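Local coordinates for protein BH2851 (Bacillus halodurans, PDB 2GFG) that is of unproven function but, as a putative adenylate cyclase of the CYTH family, probably binds a triphosphate compound within its antiparallel barrel, at residues Gly3-Ile8 with Ala74-Asn80; Glu9-Leu13 with Ser175-Asn181; Thr121-Arg126 with Leu138-Tyr143. All coordinates share one frame; numbering follows the deposited sequence.

Contact 1 (Gly3-Ile8 with Ala74-Asn80); sequences GKEIEI and AGLLETN
The carboxylates of Glu5 and Glu78 run side by side, their planes only 22° apart, and Glu5 OE2 comes within 2.8 Å of Glu78 OE1. Both oxygens count as acceptors, so the closeness marks a crowded cluster of acids. Glu78 OE2 faces another acceptor, Glu7 OE1, at 2.9 Å, the two carboxylate planes almost perpendicular. The amide of Asn80 supplies a donor: its ND2 bonds to Glu78 OE1 at 3.1 Å, in its own amide plane but from above the plane of the carboxylate. Thr67 takes Asn80 OD1, which fixes the amide's rotation, while Lys69 forms a salt bridge with Glu7 OE2 and Arg56 lies at a long, weak ion-pair distance from Glu78 OE2. Glu5 brings its acid alongside Glu78 with CG lodged between the backbone N and the carbonyl carbon (chi1 58°) and the chain stretched out beyond.

The opposite face is mostly apolar near Ile6, whose CD1 meets Leu77 CD1 at 4.2 Å, with Lys4 and Thr79 lying side by side farther along. Between the faces, Glu5 and Glu78 form a hydrogen-bonded antiparallel pair, and Glu7 and Leu76 form another, joined by a nearly straight bond from Glu7 N to Leu76 O (2.8 Å) and a longer one back from Leu76 N to Glu7 O. Gly75 CA approaches Glu7 O (3.4 Å) in a CA-H...O contact, and its positive phi suits glycine. Clustered acids on one face are characteristic of the CYTH barrel, and Glu7 opens what reads as the family's ExExK signature, which in relatives serves metal and triphosphate binding.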
loop_
_atom_site.group_PDB
_atom_site.type_symbol
_atom_site.label_atom_id
_atom_site.label_comp_id
_atom_site.label_asym_id
_atom_site.label_seq_id
_atom_site.Cartn_x
_atom_site.Cartn_y
_atom_site.Cartn_z
ATOM N N GLY A 3 -2.803 -13.729 8.998
ATOM C CA GLY A 3 -3.265 -13.492 7.620
ATOM C C GLY A 3 -4.083 -12.215 7.471
ATOM O O GLY A 3 -4.000 -11.537 6.446
ATOM N N LYS A 4 -4.888 -11.898 8.489
ATOM C CA LYS A 4 -5.747 -10.708 8.462
ATOM C C LYS A 4 -5.275 -9.682 9.479
ATOM O O LYS A 4 -4.775 -10.038 10.537
ATOM C CB LYS A 4 -7.194 -11.091 8.738
ATOM C CG LYS A 4 -7.774 -12.065 7.719
ATOM C CD LYS A 4 -9.236 -12.346 7.992
ATOM C CE LYS A 4 -9.777 -13.437 7.082
ATOM N NZ LYS A 4 -9.167 -14.761 7.367
ATOM N N GLU A 5 -5.404 -8.400 9.136
ATOM C CA GLU A 5 -5.015 -7.326 10.060
ATOM C C GLU A 5 -5.726 -6.018 9.781
ATOM O O GLU A 5 -6.173 -5.760 8.655
ATOM C CB GLU A 5 -3.496 -7.117 10.030
ATOM C CG GLU A 5 -2.924 -6.787 8.665
ATOM C CD GLU A 5 -1.414 -6.685 8.685
ATOM O OE1 GLU A 5 -0.763 -7.589 9.258
ATOM O OE2 GLU A 5 -0.874 -5.703 8.128
ATOM N N ILE A 6 -5.873 -5.215 10.833
ATOM C CA ILE A 6 -6.495 -3.914 10.738
ATOM C C ILE A 6 -5.415 -2.872 10.502
ATOM O O ILE A 6 -4.456 -2.776 11.269
ATOM C CB ILE A 6 -7.295 -3.562 12.034
ATOM C CG1 ILE A 6 -8.285 -4.692 12.393
ATOM C CG2 ILE A 6 -8.030 -2.238 11.869
ATOM C CD1 ILE A 6 -9.294 -5.037 11.282
ATOM N N GLU A 7 -5.577 -2.102 9.427
ATOM C CA GLU A 7 -4.616 -1.085 9.035
ATOM C C GLU A 7 -5.121 0.314 9.449
ATOM O O GLU A 7 -6.116 0.799 8.914
ATOM C CB GLU A 7 -4.387 -1.151 7.516
ATOM C CG GLU A 7 -3.372 -0.137 6.967
ATOM C CD GLU A 7 -3.026 -0.397 5.500
ATOM O OE1 GLU A 7 -2.490 -1.488 5.198
ATOM O OE2 GLU A 7 -3.286 0.493 4.654
ATOM N N ILE A 8 -4.483 0.890 10.483
ATOM C CA ILE A 8 -4.710 2.291 10.884
ATOM C C ILE A 8 -3.510 3.109 10.371
ATOM O O ILE A 8 -2.392 2.952 10.863
ATOM C CB ILE A 8 -4.808 2.456 12.423
ATOM C CG1 ILE A 8 -5.734 1.380 13.054
ATOM C CG2 ILE A 8 -5.270 3.889 12.787
ATOM C CD1 ILE A 8 -7.177 1.503 12.686
ATOM N N ALA A 74 -13.056 0.294 12.062
ATOM C CA ALA A 74 -11.824 1.037 12.347
ATOM C C ALA A 74 -10.777 0.731 11.267
ATOM O O ALA A 74 -10.375 -0.412 11.099
ATOM C CB ALA A 74 -11.295 0.664 13.707
ATOM N N GLY A 75 -10.385 1.756 10.505
ATOM C CA GLY A 75 -9.372 1.606 9.459
ATOM C C GLY A 75 -9.848 0.751 8.296
ATOM O O GLY A 75 -11.030 0.805 7.912
ATOM N N LEU A 76 -8.917 -0.010 7.710
ATOM C CA LEU A 76 -9.233 -0.963 6.656
ATOM C C LEU A 76 -8.858 -2.373 7.101
ATOM O O LEU A 76 -7.880 -2.566 7.829
ATOM C CB LEU A 76 -8.467 -0.624 5.363
ATOM C CG LEU A 76 -8.784 0.679 4.622
ATOM C CD1 LEU A 76 -7.940 0.765 3.354
ATOM C CD2 LEU A 76 -10.294 0.815 4.281
ATOM N N LEU A 77 -9.653 -3.352 6.667
ATOM C CA LEU A 77 -9.338 -4.769 6.878
ATOM C C LEU A 77 -8.427 -5.236 5.764
ATOM O O LEU A 77 -8.802 -5.183 4.579
ATOM C CB LEU A 77 -10.614 -5.610 6.891
ATOM C CG LEU A 77 -10.461 -7.143 6.868
ATOM C CD1 LEU A 77 -9.565 -7.633 7.996
ATOM C CD2 LEU A 77 -11.832 -7.799 6.944
ATOM N N GLU A 78 -7.234 -5.703 6.139
ATOM C CA GLU A 78 -6.262 -6.203 5.191
ATOM C C GLU A 78 -6.194 -7.727 5.281
ATOM O O GLU A 78 -5.918 -8.276 6.344
ATOM C CB GLU A 78 -4.891 -5.602 5.481
ATOM C CG GLU A 78 -3.940 -5.667 4.310
ATOM C CD GLU A 78 -2.559 -5.135 4.650
ATOM O OE1 GLU A 78 -1.885 -5.747 5.484
ATOM O OE2 GLU A 78 -2.138 -4.138 4.045
ATOM N N THR A 79 -6.517 -8.399 4.179
ATOM C CA THR A 79 -6.438 -9.857 4.099
ATOM C C THR A 79 -5.254 -10.237 3.231
ATOM O O THR A 79 -5.239 -9.948 2.025
ATOM C CB THR A 79 -7.733 -10.454 3.521
ATOM O OG1 THR A 79 -8.839 -10.021 4.306
ATOM C CG2 THR A 79 -7.683 -11.989 3.523
ATOM N N ASN A 80 -4.246 -10.868 3.857
ATOM C CA ASN A 80 -2.997 -11.231 3.184
ATOM C C ASN A 80 -2.913 -12.740 2.929
ATOM O O ASN A 80 -3.345 -13.551 3.768
ATOM C CB ASN A 80 -1.796 -10.792 4.035
ATOM C CG ASN A 80 -1.742 -9.286 4.245
ATOM O OD1 ASN A 80 -1.779 -8.508 3.283
ATOM N ND2 ASN A 80 -1.599 -8.869 5.495
#

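Contact 2 (Glu9-Leu13 with Ser175-Asn181); sequences ERKTL and SQVPTEN
Thr12 and Thr179 form the tight part of this contact, each hydroxyl serving two bonds. Thr12 OG1, set anti to its own nitrogen by a chi1 of -174°, accepts Val177 N at 3.0 Å and donates to Leu13 O. Thr179 OG1 accepts Leu13 N, also at 3.0 Å, and donates to Val177 O from above that carbonyl plane. The loop is thus pinned to the strand without regular sheet pairing, and Thr179 CG2 packs on Leu13 CG at 3.8 Å. Lys11 adds a polar grip: its extended chain brings NZ to Asn181 OD1 at 2.6 Å, well above the amide plane, with a weak bond to Thr179 O.

Toward Ser175 and Gln176 the contact loosens and opens to solvent, the Val177 side chain exposed although its N is held. Gln176 approaches Lys11 O with NE2 at 3.6 Å, too far for a bond, Val177 touches Leu13 CB through CG2, and a water bridges Leu13 O to Ser175 O.

Phe165 of helix 158-171 backs Thr12 and Gln176, Glu150 and Glu152 of strand 146-155 touch Lys11, and Arg185 touches Leu13 and Thr179 from helix 182-190, which starts directly after Asn181.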
loop_
_atom_site.group_PDB
_atom_site.type_symbol
_atom_site.label_atom_id
_atom_site.label_comp_id
_atom_site.label_asym_id
_atom_site.label_seq_id
_atom_site.Cartn_x
_atom_site.Cartn_y
_atom_site.Cartn_z
ATOM N N GLU A 9 -3.763 4.001 9.413
ATOM C CA GLU A 9 -2.689 4.656 8.664
ATOM C C GLU A 9 -2.924 6.167 8.495
ATOM O O GLU A 9 -4.025 6.597 8.155
ATOM C CB GLU A 9 -2.567 3.994 7.284
ATOM C CG GLU A 9 -1.440 4.527 6.397
ATOM C CD GLU A 9 -1.488 3.937 4.992
ATOM O OE1 GLU A 9 -1.276 2.704 4.850
ATOM O OE2 GLU A 9 -1.747 4.705 4.032
ATOM N N ARG A 10 -1.861 6.955 8.728
ATOM C CA ARG A 10 -1.837 8.392 8.393
ATOM C C ARG A 10 -0.718 8.626 7.389
ATOM O O ARG A 10 0.305 7.973 7.446
ATOM C CB ARG A 10 -1.619 9.238 9.641
ATOM C CG ARG A 10 -2.717 9.094 10.710
ATOM C CD ARG A 10 -4.079 9.627 10.219
ATOM N NE ARG A 10 -5.125 9.504 11.246
ATOM C CZ ARG A 10 -5.782 8.372 11.547
ATOM N NH1 ARG A 10 -5.505 7.228 10.919
ATOM N NH2 ARG A 10 -6.711 8.384 12.496
ATOM N N LYS A 11 -0.903 9.595 6.503
ATOM C CA LYS A 11 -0.041 9.728 5.316
ATOM C C LYS A 11 -0.020 11.140 4.765
ATOM O O LYS A 11 -0.994 11.860 4.867
ATOM C CB LYS A 11 -0.544 8.777 4.213
ATOM C CG LYS A 11 -2.082 8.808 4.051
ATOM C CD LYS A 11 -2.582 7.999 2.882
ATOM C CE LYS A 11 -4.130 7.970 2.885
ATOM N NZ LYS A 11 -4.705 7.435 1.624
ATOM N N THR A 12 1.112 11.520 4.169
ATOM C CA THR A 12 1.189 12.726 3.344
ATOM C C THR A 12 2.335 12.626 2.343
ATOM O O THR A 12 3.385 12.054 2.643
ATOM C CB THR A 12 1.371 14.038 4.192
ATOM O OG1 THR A 12 1.286 15.186 3.326
ATOM C CG2 THR A 12 2.732 14.054 4.922
ATOM N N LEU A 13 2.118 13.189 1.154
ATOM C CA LEU A 13 3.168 13.321 0.152
ATOM C C LEU A 13 4.135 14.396 0.579
ATOM O O LEU A 13 3.754 15.348 1.277
ATOM C CB LEU A 13 2.573 13.695 -1.215
ATOM C CG LEU A 13 1.675 12.655 -1.879
ATOM C CD1 LEU A 13 0.834 13.289 -2.969
ATOM C CD2 LEU A 13 2.498 11.504 -2.434
ATOM N N SER A 175 4.796 20.035 5.917
ATOM C CA SER A 175 3.502 20.629 5.578
ATOM C C SER A 175 2.637 19.563 4.923
ATOM O O SER A 175 3.037 18.958 3.927
ATOM C CB SER A 175 3.675 21.836 4.648
ATOM O OG SER A 175 4.251 21.459 3.414
ATOM N N GLN A 176 1.476 19.298 5.515
ATOM C CA GLN A 176 0.604 18.226 5.055
ATOM C C GLN A 176 -0.174 18.631 3.803
ATOM O O GLN A 176 -0.555 19.786 3.648
ATOM C CB GLN A 176 -0.369 17.822 6.163
ATOM C CG GLN A 176 -1.221 16.602 5.816
ATOM C CD GLN A 176 -1.833 15.948 7.028
ATOM O OE1 GLN A 176 -2.121 16.610 8.038
ATOM N NE2 GLN A 176 -2.063 14.654 6.938
ATOM N N VAL A 177 -0.386 17.662 2.913
ATOM C CA VAL A 177 -1.180 17.871 1.684
ATOM C C VAL A 177 -2.125 16.694 1.474
ATOM O O VAL A 177 -1.836 15.579 1.937
ATOM C CB VAL A 177 -0.265 18.048 0.413
ATOM C CG1 VAL A 177 0.547 19.318 0.515
ATOM C CG2 VAL A 177 0.645 16.839 0.213
ATOM N N PRO A 178 -3.285 16.930 0.792
ATOM C CA PRO A 178 -4.215 15.826 0.520
ATOM C C PRO A 178 -3.528 14.680 -0.239
ATOM O O PRO A 178 -2.833 14.921 -1.233
ATOM C CB PRO A 178 -5.307 16.487 -0.341
ATOM C CG PRO A 178 -4.717 17.779 -0.798
ATOM C CD PRO A 178 -3.786 18.205 0.249
ATOM N N THR A 179 -3.704 13.457 0.250
ATOM C CA THR A 179 -2.948 12.312 -0.245
ATOM C C THR A 179 -3.817 11.070 -0.347
ATOM O O THR A 179 -4.183 10.473 0.663
ATOM C CB THR A 179 -1.740 12.024 0.680
ATOM O OG1 THR A 179 -0.895 13.177 0.734
ATOM C CG2 THR A 179 -0.928 10.815 0.176
ATOM N N GLU A 180 -4.152 10.692 -1.573
ATOM C CA GLU A 180 -4.860 9.434 -1.823
ATOM C C GLU A 180 -3.858 8.274 -1.814
ATOM O O GLU A 180 -2.646 8.490 -1.833
ATOM C CB GLU A 180 -5.645 9.493 -3.157
ATOM C CG GLU A 180 -4.774 9.594 -4.416
ATOM C CD GLU A 180 -5.547 10.092 -5.641
ATOM O OE1 GLU A 180 -6.776 9.855 -5.721
ATOM O OE2 GLU A 180 -4.913 10.720 -6.528
ATOM N N ASN A 181 -4.373 7.054 -1.736
ATOM C CA ASN A 181 -3.527 5.846 -1.692
ATOM C C ASN A 181 -2.690 5.653 -2.970
ATOM O O ASN A 181 -3.062 6.123 -4.029
ATOM C CB ASN A 181 -4.395 4.600 -1.431
ATOM C CG ASN A 181 -4.932 4.542 0.018
ATOM O OD1 ASN A 181 -4.246 4.938 0.968
ATOM N ND2 ASN A 181 -6.142 4.019 0.180
HETATM O O HOH W 1 4.665 17.968 2.071
#

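Contact 3 (Thr121-Arg126 with Leu138-Tyr143); sequences TLSTSR and LDHSSY. With EDO (1,2-ethanediol), chain G.
Strands 117-131 and 134-143 make a beta hairpin in the barrel wall, and Arg126 and Asp139 stand side by side on one face, a non-hydrogen-bonded pair. They form a side-on, two-nitrogen salt bridge: Arg126 NE meets Asp139 OD1 at 3.0 Å and Arg126 NH2 meets Asp139 OD2 at 3.1 Å. Guanidinium and carboxylate are nearly parallel, 7° apart, but offset in height, so both bonds tilt out of plane on the acid's syn side. Lys182 forms a second salt bridge with Asp139 OD2, so two cations contact the carboxylate, with Glu152 also close to OD2.

On the same face, Thr124 OG1 and Ser141 OG share a hydrogen bond of 2.9 Å. Further along, Leu122 CD1 presses obliquely on Tyr143 CD1 at 3.4 Å; a chi1 of 53°, with CG between the backbone N and the carbonyl carbon, brings the Tyr143 ring alongside Leu122, and its hydroxyl is bound by Asp148. On the other face Ser125 OG bonds to O1 of a 1,2-ethanediol, probably from the crystallisation liquor, whose C2 sits at the edge of the His140 imidazole, while Glu147 holds His140 NE2 and Tyr149 stacks on the ring.

Paired backbone bonds at Ser123 with Ser142 and at Ser125 with His140 fix the register. Arg126 NH2 also makes a weak bond to an unidentified ligand, perhaps from the same liquor; with Arg126, Asp139 and Lys182, this face is consistent with the anion-binding tunnel of CYTH proteins.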
loop_
_atom_site.group_PDB
_atom_site.type_symbol
_atom_site.label_atom_id
_atom_site.label_comp_id
_atom_site.label_asym_id
_atom_site.label_seq_id
_atom_site.Cartn_x
_atom_site.Cartn_y
_atom_site.Cartn_z
ATOM N N THR A 121 1.732 -1.865 -12.594
ATOM C CA THR A 121 2.659 -2.093 -11.496
ATOM C C THR A 121 3.303 -0.786 -11.015
ATOM O O THR A 121 3.853 -0.026 -11.806
ATOM C CB THR A 121 3.772 -3.082 -11.911
ATOM O OG1 THR A 121 3.176 -4.287 -12.390
ATOM C CG2 THR A 121 4.705 -3.412 -10.724
ATOM N N LEU A 122 3.250 -0.570 -9.698
ATOM C CA LEU A 122 3.879 0.569 -9.046
ATOM C C LEU A 122 5.001 0.055 -8.158
ATOM O O LEU A 122 4.772 -0.814 -7.302
ATOM C CB LEU A 122 2.836 1.326 -8.210
ATOM C CG LEU A 122 3.290 2.517 -7.352
ATOM C CD1 LEU A 122 2.160 3.514 -7.208
ATOM C CD2 LEU A 122 3.797 2.083 -5.961
ATOM N N SER A 123 6.217 0.578 -8.362
ATOM C CA SER A 123 7.380 0.172 -7.561
ATOM C C SER A 123 7.617 1.152 -6.426
ATOM O O SER A 123 7.485 2.354 -6.610
ATOM C CB SER A 123 8.630 0.084 -8.432
ATOM O OG SER A 123 8.510 -0.961 -9.380
ATOM N N THR A 124 7.997 0.627 -5.256
ATOM C CA THR A 124 8.291 1.465 -4.080
ATOM C C THR A 124 9.596 1.050 -3.402
ATOM O O THR A 124 9.841 -0.134 -3.172
ATOM C CB THR A 124 7.153 1.415 -3.033
ATOM O OG1 THR A 124 5.941 1.912 -3.615
ATOM C CG2 THR A 124 7.503 2.273 -1.792
ATOM N N SER A 125 10.434 2.045 -3.113
ATOM C CA SER A 125 11.600 1.870 -2.281
ATOM C C SER A 125 11.224 2.360 -0.892
ATOM O O SER A 125 10.889 3.535 -0.714
ATOM C CB SER A 125 12.765 2.668 -2.831
ATOM O OG SER A 125 13.920 2.447 -2.074
ATOM N N ARG A 126 11.276 1.459 0.095
ATOM C CA ARG A 126 10.708 1.730 1.423
ATOM C C ARG A 126 11.706 1.555 2.552
ATOM O O ARG A 126 12.389 0.549 2.632
ATOM C CB ARG A 126 9.511 0.811 1.672
ATOM C CG ARG A 126 8.914 0.925 3.104
ATOM C CD ARG A 126 7.635 0.143 3.253
ATOM N NE ARG A 126 6.548 0.696 2.445
ATOM C CZ ARG A 126 5.297 0.230 2.439
ATOM N NH1 ARG A 126 4.957 -0.831 3.184
ATOM N NH2 ARG A 126 4.386 0.811 1.673
ATOM N N LEU A 138 8.996 5.599 5.092
ATOM C CA LEU A 138 9.399 6.561 4.035
ATOM C C LEU A 138 9.349 5.865 2.683
ATOM O O LEU A 138 10.154 4.982 2.412
ATOM C CB LEU A 138 10.804 7.112 4.292
ATOM C CG LEU A 138 10.965 8.165 5.411
ATOM C CD1 LEU A 138 12.421 8.464 5.623
ATOM C CD2 LEU A 138 10.221 9.437 5.089
ATOM N N ASP A 139 8.421 6.303 1.824
ATOM C CA ASP A 139 8.145 5.635 0.536
ATOM C C ASP A 139 8.497 6.497 -0.651
ATOM O O ASP A 139 7.879 7.541 -0.873
ATOM C CB ASP A 139 6.657 5.280 0.436
ATOM C CG ASP A 139 6.250 4.179 1.375
ATOM O OD1 ASP A 139 7.119 3.607 2.057
ATOM O OD2 ASP A 139 5.041 3.868 1.415
ATOM N N HIS A 140 9.456 6.027 -1.446
ATOM C CA HIS A 140 9.762 6.608 -2.738
ATOM C C HIS A 140 9.208 5.653 -3.798
ATOM O O HIS A 140 9.649 4.498 -3.896
ATOM C CB HIS A 140 11.286 6.799 -2.891
ATOM C CG HIS A 140 11.720 7.190 -4.272
ATOM N ND1 HIS A 140 12.929 6.799 -4.808
ATOM C CD2 HIS A 140 11.094 7.904 -5.239
ATOM C CE1 HIS A 140 13.037 7.276 -6.035
ATOM N NE2 HIS A 140 11.930 7.934 -6.325
ATOM N N SER A 141 8.213 6.120 -4.552
ATOM C CA SER A 141 7.504 5.274 -5.519
ATOM C C SER A 141 7.702 5.759 -6.939
ATOM O O SER A 141 7.826 6.947 -7.175
ATOM C CB SER A 141 6.002 5.244 -5.198
ATOM O OG SER A 141 5.777 4.756 -3.894
ATOM N N SER A 142 7.707 4.811 -7.887
ATOM C CA SER A 142 7.772 5.122 -9.319
ATOM C C SER A 142 6.690 4.345 -10.054
ATOM O O SER A 142 6.487 3.155 -9.794
ATOM C CB SER A 142 9.135 4.760 -9.883
ATOM O OG SER A 142 9.325 3.357 -9.885
ATOM N N TYR A 143 6.001 5.013 -10.975
ATOM C CA TYR A 143 4.901 4.380 -11.718
ATOM C C TYR A 143 4.535 5.162 -12.959
ATOM O O TYR A 143 4.504 6.398 -12.937
ATOM C CB TYR A 143 3.655 4.222 -10.815
ATOM C CG TYR A 143 3.195 5.514 -10.133
ATOM C CD1 TYR A 143 3.813 5.972 -8.951
ATOM C CD2 TYR A 143 2.110 6.249 -10.637
ATOM C CE1 TYR A 143 3.384 7.151 -8.313
ATOM C CE2 TYR A 143 1.669 7.426 -10.004
ATOM C CZ TYR A 143 2.313 7.870 -8.843
ATOM O OH TYR A 143 1.885 9.020 -8.223
HETATM C C1 EDO G . 16.359 4.621 -2.998
HETATM O O1 EDO G . 16.318 3.818 -1.813
HETATM C C2 EDO G . 15.289 5.714 -2.928
HETATM O O2 EDO G . 15.402 6.471 -1.707
#

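All three contacts reach one eight-stranded antiparallel barrel; contacts 1 and 3 pair strands within it, and contact 2 fastens a loop to it. Contacts 1 and 2 divide strand 4-14 between them: its first half pairs with strand 76-83, its second half meets the loop leading into helix 182-190, and their centres lie about 19 Å apart. Along the chain their segments alternate. Contact 3, a local hairpin, comes after contact 1 and falls wholly within the sequence span of contact 2. Its centre is about 21 Å from that of contact 1, across the centre of the chain, and about 15 Å from that of contact 2. Distant parts of the sequence thereby build one barrel, with the C-terminal helix reaching contacts 2 and 3.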